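Local coordinates for Iron(III) ABC transporter, periplasmic iron-compound-binding protein (Vibrio cholerae, PDB 3TEF) that probably binds iron-loaded catecholate siderophores in the periplasm and hands them to an ABC transporter for uptake, at residues L15-Q20 / V127-P132; A42-D47 / G65-P70; L161-G166 / L217-D222. All blocks are in the same frame, centred on the assembly; numbering follows the deposited sequence.

Contact 1: residues L15-Q20 / V127-P132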
loop_
_atom_site.group_PDB
_atom_site.type_symbol
_atom_site.label_atom_id
_atom_site.label_comp_id
_atom_site.label_asym_id
_atom_site.label_seq_id
_atom_site.Cartn_x
_atom_site.Cartn_y
_atom_site.Cartn_z
ATOM N N LEU A 15 7.391 14.874 -18.814
ATOM C CA LEU A 15 6.231 14.867 -19.690
ATOM C C LEU A 15 5.483 16.185 -19.584
ATOM O O LEU A 15 5.601 16.910 -18.592
ATOM C CB LEU A 15 5.283 13.710 -19.343
ATOM C CG LEU A 15 4.547 13.849 -18.015
ATOM C CD1 LEU A 15 3.246 13.036 -18.027
ATOM C CD2 LEU A 15 5.449 13.449 -16.857
ATOM N N GLU A 16 4.716 16.491 -20.617
ATOM C CA GLU A 16 3.818 17.635 -20.596
ATOM C C GLU A 16 2.728 17.477 -19.530
ATOM O O GLU A 16 2.146 16.402 -19.363
ATOM C CB GLU A 16 3.196 17.807 -21.977
ATOM C CG GLU A 16 2.145 18.896 -22.068
ATOM C CD GLU A 16 1.645 19.082 -23.489
ATOM O OE1 GLU A 16 2.487 19.079 -24.415
ATOM O OE2 GLU A 16 0.415 19.216 -23.677
ATOM N N GLN A 17 2.453 18.551 -18.803
ATOM C CA GLN A 17 1.400 18.521 -17.793
ATOM C C GLN A 17 0.029 18.137 -18.341
ATOM O O GLN A 17 -0.269 18.332 -19.524
ATOM C CB GLN A 17 1.302 19.867 -17.078
ATOM C CG GLN A 17 2.068 19.921 -15.783
ATOM C CD GLN A 17 1.806 21.205 -15.017
ATOM O OE1 GLN A 17 1.615 21.190 -13.799
ATOM N NE2 GLN A 17 1.791 22.323 -15.732
ATOM N N LYS A 18 -0.800 17.603 -17.452
ATOM C CA LYS A 18 -2.176 17.224 -17.767
ATOM C C LYS A 18 -2.278 16.279 -18.952
ATOM O O LYS A 18 -2.941 16.581 -19.946
ATOM C CB LYS A 18 -3.050 18.463 -17.959
ATOM C CG LYS A 18 -3.253 19.219 -16.654
ATOM C CD LYS A 18 -2.912 20.691 -16.787
ATOM C CE LYS A 18 -4.086 21.470 -17.365
ATOM N NZ LYS A 18 -5.276 21.441 -16.465
ATOM N N PRO A 19 -1.626 15.116 -18.841
ATOM C CA PRO A 19 -1.766 14.092 -19.875
ATOM C C PRO A 19 -3.222 13.656 -19.959
ATOM O O PRO A 19 -3.867 13.459 -18.926
ATOM C CB PRO A 19 -0.878 12.951 -19.363
ATOM C CG PRO A 19 -0.769 13.175 -17.886
ATOM C CD PRO A 19 -0.778 14.667 -17.722
ATOM N N GLN A 20 -3.734 13.524 -21.179
ATOM C CA GLN A 20 -5.156 13.273 -21.389
ATOM C C GLN A 20 -5.513 11.797 -21.331
ATOM O O GLN A 20 -6.608 11.428 -20.893
ATOM C CB GLN A 20 -5.610 13.884 -22.717
ATOM C CG GLN A 20 -5.535 15.405 -22.730
ATOM C CD GLN A 20 -6.295 16.025 -21.568
ATOM O OE1 GLN A 20 -5.703 16.645 -20.677
ATOM N NE2 GLN A 20 -7.611 15.857 -21.570
ATOM N N VAL A 127 1.886 16.479 -12.019
ATOM C CA VAL A 127 1.522 15.980 -13.331
ATOM C C VAL A 127 0.192 16.560 -13.814
ATOM O O VAL A 127 0.051 16.905 -14.990
ATOM C CB VAL A 127 1.449 14.441 -13.330
ATOM C CG1 VAL A 127 0.739 13.931 -14.582
ATOM C CG2 VAL A 127 2.862 13.866 -13.208
ATOM N N PHE A 128 -0.780 16.659 -12.913
ATOM C CA PHE A 128 -2.121 17.086 -13.312
ATOM C C PHE A 128 -2.469 18.520 -12.936
ATOM O O PHE A 128 -3.613 18.947 -13.098
ATOM C CB PHE A 128 -3.165 16.095 -12.786
ATOM C CG PHE A 128 -2.983 14.715 -13.345
ATOM C CD1 PHE A 128 -3.416 14.414 -14.629
ATOM C CD2 PHE A 128 -2.334 13.735 -12.611
ATOM C CE1 PHE A 128 -3.227 13.144 -15.169
ATOM C CE2 PHE A 128 -2.145 12.458 -13.143
ATOM C CZ PHE A 128 -2.587 12.172 -14.426
ATOM N N ALA A 129 -1.477 19.261 -12.457
ATOM C CA ALA A 129 -1.699 20.643 -12.021
ATOM C C ALA A 129 -2.843 20.757 -11.009
ATOM O O ALA A 129 -3.719 21.621 -11.127
ATOM C CB ALA A 129 -1.959 21.543 -13.228
ATOM N N ILE A 130 -2.835 19.880 -10.013
ATOM C CA ILE A 130 -3.806 19.960 -8.932
ATOM C C ILE A 130 -3.117 20.034 -7.577
ATOM O O ILE A 130 -3.580 19.448 -6.598
ATOM C CB ILE A 130 -4.794 18.780 -8.950
ATOM C CG1 ILE A 130 -4.034 17.453 -8.938
ATOM C CG2 ILE A 130 -5.689 18.861 -10.169
ATOM C CD1 ILE A 130 -4.942 16.226 -8.906
ATOM N N GLU A 131 -2.009 20.765 -7.527
ATOM C CA GLU A 131 -1.233 20.905 -6.300
ATOM C C GLU A 131 -2.058 21.313 -5.065
ATOM O O GLU A 131 -1.851 20.769 -3.978
ATOM C CB GLU A 131 -0.087 21.906 -6.505
ATOM C CG GLU A 131 0.926 21.489 -7.562
ATOM C CD GLU A 131 0.578 21.974 -8.965
ATOM O OE1 GLU A 131 -0.613 22.270 -9.240
ATOM O OE2 GLU A 131 1.511 22.056 -9.797
ATOM N N PRO A 132 -2.978 22.286 -5.215
ATOM C CA PRO A 132 -3.743 22.726 -4.036
ATOM C C PRO A 132 -4.590 21.614 -3.412
ATOM O O PRO A 132 -4.644 21.492 -2.180
ATOM C CB PRO A 132 -4.645 23.838 -4.594
ATOM C CG PRO A 132 -3.919 24.333 -5.811
ATOM C CD PRO A 132 -3.305 23.092 -6.406
#

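Contact 2: residues A42-D47 / G65-P70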
loop_
_atom_site.group_PDB
_atom_site.type_symbol
_atom_site.label_atom_id
_atom_site.label_comp_id
_atom_site.label_asym_id
_atom_site.label_seq_id
_atom_site.Cartn_x
_atom_site.Cartn_y
_atom_site.Cartn_z
ATOM N N ALA A 42 -7.250 2.967 -19.494
ATOM C CA ALA A 42 -7.020 1.530 -19.391
ATOM C C ALA A 42 -6.394 1.234 -18.032
ATOM O O ALA A 42 -5.685 2.079 -17.471
ATOM C CB ALA A 42 -6.122 1.047 -20.515
ATOM N N VAL A 43 -6.691 0.057 -17.488
ATOM C CA VAL A 43 -6.267 -0.289 -16.136
ATOM C C VAL A 43 -5.909 -1.755 -16.019
ATOM O O VAL A 43 -6.428 -2.594 -16.757
ATOM C CB VAL A 43 -7.365 0.019 -15.094
ATOM C CG1 VAL A 43 -7.690 1.503 -15.096
ATOM C CG2 VAL A 43 -8.624 -0.821 -15.370
ATOM N N SER A 44 -5.028 -2.074 -15.081
ATOM C CA SER A 44 -4.802 -3.475 -14.774
ATOM C C SER A 44 -6.087 -4.060 -14.200
ATOM O O SER A 44 -6.976 -3.330 -13.749
ATOM C CB SER A 44 -3.627 -3.650 -13.805
ATOM O OG SER A 44 -3.769 -2.792 -12.695
ATOM N N LYS A 45 -6.170 -5.380 -14.257
ATOM C CA LYS A 45 -7.312 -6.109 -13.750
ATOM C C LYS A 45 -6.802 -7.072 -12.695
ATOM O O LYS A 45 -5.757 -7.710 -12.874
ATOM C CB LYS A 45 -7.981 -6.871 -14.891
ATOM C CG LYS A 45 -8.380 -5.994 -16.065
ATOM C CD LYS A 45 -9.616 -5.138 -15.764
ATOM C CE LYS A 45 -9.913 -4.199 -16.926
ATOM N NZ LYS A 45 -11.294 -3.595 -16.802
ATOM N N PHE A 46 -7.545 -7.170 -11.601
ATOM C CA PHE A 46 -7.162 -7.953 -10.439
ATOM C C PHE A 46 -8.451 -8.418 -9.755
ATOM O O PHE A 46 -9.357 -7.614 -9.522
ATOM C CB PHE A 46 -6.326 -7.075 -9.505
ATOM C CG PHE A 46 -5.982 -7.712 -8.187
ATOM C CD1 PHE A 46 -5.350 -8.942 -8.129
ATOM C CD2 PHE A 46 -6.259 -7.051 -7.000
ATOM C CE1 PHE A 46 -5.013 -9.511 -6.895
ATOM C CE2 PHE A 46 -5.926 -7.609 -5.768
ATOM C CZ PHE A 46 -5.307 -8.840 -5.714
ATOM N N ASP A 47 -8.532 -9.711 -9.449
ATOM C CA ASP A 47 -9.745 -10.286 -8.873
ATOM C C ASP A 47 -10.096 -9.649 -7.529
ATOM O O ASP A 47 -11.270 -9.586 -7.158
ATOM C CB ASP A 47 -9.603 -11.804 -8.726
ATOM C CG ASP A 47 -9.721 -12.534 -10.058
ATOM O OD1 ASP A 47 -10.377 -11.998 -10.981
ATOM O OD2 ASP A 47 -9.159 -13.645 -10.182
ATOM N N GLY A 65 -3.300 -5.269 -18.323
ATOM C CA GLY A 65 -2.575 -6.410 -17.796
ATOM C C GLY A 65 -2.912 -6.701 -16.348
ATOM O O GLY A 65 -3.956 -6.274 -15.861
ATOM N N SER A 66 -2.041 -7.446 -15.674
ATOM C CA SER A 66 -2.233 -7.774 -14.267
ATOM C C SER A 66 -1.447 -6.790 -13.421
ATOM O O SER A 66 -0.870 -5.856 -13.957
ATOM C CB SER A 66 -1.760 -9.194 -13.976
ATOM O OG SER A 66 -0.343 -9.287 -14.064
ATOM N N LEU A 67 -1.442 -6.989 -12.103
ATOM C CA LEU A 67 -0.659 -6.131 -11.220
ATOM C C LEU A 67 0.825 -6.259 -11.507
ATOM O O LEU A 67 1.583 -5.328 -11.261
ATOM C CB LEU A 67 -0.905 -6.468 -9.748
ATOM C CG LEU A 67 -2.335 -6.342 -9.212
ATOM C CD1 LEU A 67 -2.321 -6.560 -7.695
ATOM C CD2 LEU A 67 -2.964 -4.997 -9.554
ATOM N N PHE A 68 1.230 -7.422 -12.010
ATOM C CA PHE A 68 2.657 -7.709 -12.209
ATOM C C PHE A 68 3.106 -7.612 -13.669
ATOM O O PHE A 68 4.246 -7.205 -13.955
ATOM C CB PHE A 68 2.981 -9.118 -11.698
ATOM C CG PHE A 68 2.798 -9.284 -10.216
ATOM C CD1 PHE A 68 3.834 -8.994 -9.348
ATOM C CD2 PHE A 68 1.592 -9.721 -9.700
ATOM C CE1 PHE A 68 3.670 -9.138 -7.984
ATOM C CE2 PHE A 68 1.418 -9.861 -8.330
ATOM C CZ PHE A 68 2.455 -9.583 -7.477
ATOM N N GLU A 69 2.220 -8.013 -14.578
ATOM C CA GLU A 69 2.558 -8.207 -15.987
ATOM C C GLU A 69 1.723 -7.331 -16.913
ATOM O O GLU A 69 0.558 -7.640 -17.190
ATOM C CB GLU A 69 2.335 -9.668 -16.380
ATOM C CG GLU A 69 3.155 -10.665 -15.589
ATOM C CD GLU A 69 4.493 -10.957 -16.238
ATOM O OE1 GLU A 69 5.206 -9.991 -16.607
ATOM O OE2 GLU A 69 4.821 -12.158 -16.406
ATOM N N PRO A 70 2.317 -6.247 -17.415
ATOM C CA PRO A 70 1.607 -5.355 -18.332
ATOM C C PRO A 70 1.294 -6.052 -19.652
ATOM O O PRO A 70 2.068 -6.904 -20.107
ATOM C CB PRO A 70 2.618 -4.214 -18.563
ATOM C CG PRO A 70 3.540 -4.278 -17.382
ATOM C CD PRO A 70 3.673 -5.752 -17.114
HETATM O O HOH W 1 -3.688 -8.740 -11.436
#

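Contact 3: residues L161-G166 / L217-D222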
loop_
_atom_site.group_PDB
_atom_site.type_symbol
_atom_site.label_atom_id
_atom_site.label_comp_id
_atom_site.label_asym_id
_atom_site.label_seq_id
_atom_site.Cartn_x
_atom_site.Cartn_y
_atom_site.Cartn_z
ATOM N N LEU A 161 4.009 -7.146 13.648
ATOM C CA LEU A 161 3.225 -7.196 12.423
ATOM C C LEU A 161 3.375 -8.602 11.867
ATOM O O LEU A 161 4.484 -9.041 11.610
ATOM C CB LEU A 161 3.747 -6.164 11.417
ATOM C CG LEU A 161 2.983 -5.867 10.115
ATOM C CD1 LEU A 161 2.928 -7.084 9.171
ATOM C CD2 LEU A 161 1.586 -5.333 10.378
ATOM N N VAL A 162 2.257 -9.303 11.714
ATOM C CA VAL A 162 2.280 -10.676 11.218
ATOM C C VAL A 162 1.420 -10.777 9.980
ATOM O O VAL A 162 0.276 -10.330 9.978
ATOM C CB VAL A 162 1.764 -11.674 12.271
ATOM C CG1 VAL A 162 1.779 -13.101 11.714
ATOM C CG2 VAL A 162 2.613 -11.599 13.527
ATOM N N MET A 163 1.967 -11.377 8.929
ATOM C CA MET A 163 1.172 -11.670 7.745
ATOM C C MET A 163 0.914 -13.163 7.703
ATOM O O MET A 163 1.775 -13.946 8.073
ATOM C CB MET A 163 1.906 -11.233 6.479
ATOM C CG MET A 163 1.128 -11.549 5.216
ATOM S SD MET A 163 1.831 -10.717 3.799
ATOM C CE MET A 163 0.520 -9.584 3.420
ATOM N N SER A 164 -0.284 -13.548 7.280
ATOM C CA SER A 164 -0.637 -14.957 7.125
ATOM C C SER A 164 -0.996 -15.229 5.671
ATOM O O SER A 164 -1.796 -14.511 5.073
ATOM C CB SER A 164 -1.799 -15.330 8.044
ATOM O OG SER A 164 -2.271 -16.648 7.792
ATOM N N SER A 165 -0.386 -16.261 5.103
ATOM C CA SER A 165 -0.601 -16.581 3.702
ATOM C C SER A 165 -0.366 -18.070 3.484
ATOM O O SER A 165 0.730 -18.567 3.713
ATOM C CB SER A 165 0.363 -15.780 2.825
ATOM O OG SER A 165 0.192 -16.099 1.453
ATOM N N GLY A 166 -1.403 -18.773 3.047
ATOM C CA GLY A 166 -1.289 -20.189 2.754
ATOM C C GLY A 166 -0.767 -21.011 3.915
ATOM O O GLY A 166 -0.093 -22.028 3.714
ATOM N N LEU A 217 -0.653 -6.892 15.016
ATOM C CA LEU A 217 -1.303 -6.427 13.796
ATOM C C LEU A 217 -1.217 -7.537 12.754
ATOM O O LEU A 217 -0.129 -7.978 12.396
ATOM C CB LEU A 217 -0.607 -5.182 13.266
ATOM C CG LEU A 217 -0.422 -4.094 14.325
ATOM C CD1 LEU A 217 0.455 -2.952 13.836
ATOM C CD2 LEU A 217 -1.782 -3.579 14.759
ATOM N N VAL A 218 -2.369 -7.981 12.272
ATOM C CA VAL A 218 -2.417 -9.158 11.424
ATOM C C VAL A 218 -2.898 -8.792 10.030
ATOM O O VAL A 218 -3.914 -8.115 9.874
ATOM C CB VAL A 218 -3.373 -10.207 12.022
ATOM C CG1 VAL A 218 -3.486 -11.422 11.106
ATOM C CG2 VAL A 218 -2.906 -10.603 13.420
ATOM N N VAL A 219 -2.164 -9.264 9.023
ATOM C CA VAL A 219 -2.525 -9.070 7.618
ATOM C C VAL A 219 -2.880 -10.422 6.996
ATOM O O VAL A 219 -2.024 -11.301 6.860
ATOM C CB VAL A 219 -1.342 -8.426 6.823
ATOM C CG1 VAL A 219 -1.707 -8.245 5.345
ATOM C CG2 VAL A 219 -0.927 -7.080 7.448
ATOM N N ASP A 220 -4.150 -10.587 6.634
ATOM C CA ASP A 220 -4.643 -11.841 6.064
ATOM C C ASP A 220 -4.505 -11.793 4.553
ATOM O O ASP A 220 -5.424 -11.391 3.848
ATOM C CB ASP A 220 -6.106 -12.050 6.455
ATOM C CG ASP A 220 -6.665 -13.384 5.969
ATOM O OD1 ASP A 220 -5.886 -14.216 5.452
ATOM O OD2 ASP A 220 -7.885 -13.603 6.124
ATOM N N ARG A 221 -3.344 -12.189 4.052
ATOM C CA ARG A 221 -3.083 -12.052 2.631
ATOM C C ARG A 221 -4.086 -12.841 1.792
ATOM O O ARG A 221 -4.441 -12.435 0.687
ATOM C CB ARG A 221 -1.659 -12.482 2.303
ATOM C CG ARG A 221 -1.327 -12.379 0.837
ATOM C CD ARG A 221 0.158 -12.593 0.619
ATOM N NE ARG A 221 0.488 -12.512 -0.796
ATOM C CZ ARG A 221 0.380 -13.531 -1.639
ATOM N NH1 ARG A 221 -0.044 -14.710 -1.197
ATOM N NH2 ARG A 221 0.698 -13.377 -2.920
ATOM N N ASP A 222 -4.557 -13.960 2.328
ATOM C CA ASP A 222 -5.452 -14.817 1.563
ATOM C C ASP A 222 -6.773 -14.125 1.232
ATOM O O ASP A 222 -7.410 -14.454 0.233
ATOM C CB ASP A 222 -5.676 -16.146 2.283
ATOM C CG ASP A 222 -4.421 -16.994 2.329
ATOM O OD1 ASP A 222 -3.564 -16.832 1.433
ATOM O OD2 ASP A 222 -4.286 -17.814 3.261
HETATM O O HOH W 2 -2.797 -18.579 6.070
#

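Contact 1: residues L15-Q20 / V127-P132
Pro-19 packs against Val-127 and Phe-128 near the C-terminal end of helix 113-128, its side chain crossing each of the other two at about a right angle. CD of Pro-19 meets CG1 of Val-127 at 3.6 Å, and its neighbour CG reaches CE1 of Phe-128 at 3.7 Å. CG1 of Val-127 is placed anti to the backbone N (chi1 166°), and it both receives the proline and sits above one face of the Phe-128 ring, offset toward the rim. The phenyl ring in turn takes the proline CG and the CA of Lys-18 obliquely. Leu-15 adds a looser apolar contact, its CD1 lying 4.4 Å from CG1 of Val-127.

One backbone hydrogen bond pins this packing: Lys-18 N donates to Val-127 O over 2.7 Å, almost straight at 170° and nearly along the C=O axis. The same oxygen receives a CA-H...O contact from Gln-17, so the carbonyl of Val-127 is used by two consecutive residues of the loop. Outside the apolar patch, the aliphatic part of Lys-18 bends over the turn that follows the helix. Its CG passes 3.6 Å from Phe-128 O, and its CD rests 3.8 Å from CB of Ala-129. Ala-129 leaves the helical conformation with positive phi, which turns the chain toward Ile-130, the N-cap residue of helix 131-154.

Leu-82 of strand 82-85 touches Leu-15, Pro-19, Val-127 and Phe-128 alike, so the contact lies against a strand of the parallel sheet. Ile-6 of strand 3-8 packs on Val-127 and Ile-38 on Phe-128, and the whole joins the N-terminal hairpin of strands 3-8 and 11-16 to the junction between helix 113-128 and helix 131-154.

Contact 2: residues A42-D47 / G65-P70
Ser-44 and Lys-45 run past Gly-65 just beyond strand 42-43, with Lys-45 N donating to Gly-65 O over 2.9 Å and Ser-44 CA making a CA-H...O contact with the same oxygen. Water 1 continues the link, donating to Lys-45 O and accepting from Leu-67 N.

Leu-67 lays CD1 over the centre of one face of the Phe-46 ring, 3.8 Å from the centroid and 9° off the normal, a CH-pi contact. The bond to CB of Phe-46 points toward 65-70, and CG stands anti to the backbone N (chi1 174°). The other leucine methyl, CD2, lies 3.9 Å from Ser-44 OG, a hydroxyl bonded to Gly-26 N. Lys-45 leads its ammonium away to the carbonyls of Tyr-61 and Tyr-56.

Gly-65 has a positive phi (116°) and lies close to Glu-69 O. Ser-66 OG accepts from Phe-68 N (3.2 Å) and Glu-69 N (2.9 Å). The first bond makes an ST turn and the second an ST motif; Ser-66 N returns a backbone bond to Glu-69 O. Together they fold the loop after an edge strand of the parallel sheet, in a lobe of the periplasmic binding protein fold.

Contact 3: residues L161-G166 / L217-D222
Leu-161 to Ser-164 pair in parallel with Leu-217 to Asp-220, residue by residue in that order; the axes of strand segments 161-165 and 217-220 approach to 4.7 Å at 22°. The donors alternate between the two strands. Val-162 N donates to Leu-217 O, Val-219 N to Val-162 O, Ser-164 N to Val-219 O, and finally Arg-221 N to Ser-164 O, the least straight of the four. CA-H...O contacts from Leu-161, Val-218 and Met-163 use three of these bonds' acceptors.

Apolar contacts lie on the face carrying Leu-161, Met-163, Leu-217 and Val-219. CD2 of Leu-161 approaches CB of Leu-217 at 3.6 Å, the two side chains crossing at about a right angle. Met-163 extends from the backbone and then bends at chi3 (-113°), which turns CE toward Val-219. The modelled 3.2 Å between Met-163 CE and Val-219 CG1 is shorter than normal, so the exact place of the methyl is doubtful.

Polar side chains gather at the C-terminal ends. Arg-221, extended from CG to NE, brings NH1 to Ser-165 OG (3.0 Å), the hydroxyl standing near the edge of the guanidinium but tilted 22° from its plane, while NE is bonded to Tyr-261 OH. Asp-222 OD2 accepts from Gly-166 N through its syn lone pair (3.0 Å). OD1 takes a weak second bond from the same N-H. Water 2 lies between OD2 and Ser-164 OG, 2.6 Å from Ser-164 OG.

Strands 168-172 and 252-254 continue the mixed sheet on the far sides of strands 158-165 and 215-220. Such parallel strands, connected through helices and with loops leaving their C-terminal ends, are characteristic of the alpha/beta lobes of periplasmic binding proteins.

From the N terminus, 15-20 takes in the end of the hairpin's second strand and meets 127-132 only 106 residues later; contact 1 thus ties the N-terminal hairpin to the junction of helices 113-128 and 131-154. Contact 2 falls entirely within that span, closing a helix-free loop of 17 residues and tying the chain after strand 42-43 to the loop before helix 72-77. Helix 131-154 then carries the chain to strand 158-165, where contact 3 opens and spans 50 residues to pair two strands of the mixed sheet. Contacts 1 and 3 lie on opposite sides of the chain's centre, about 37 Å apart between centres, whereas contacts 2 and 3 approach to about 6 Å between nearest atoms.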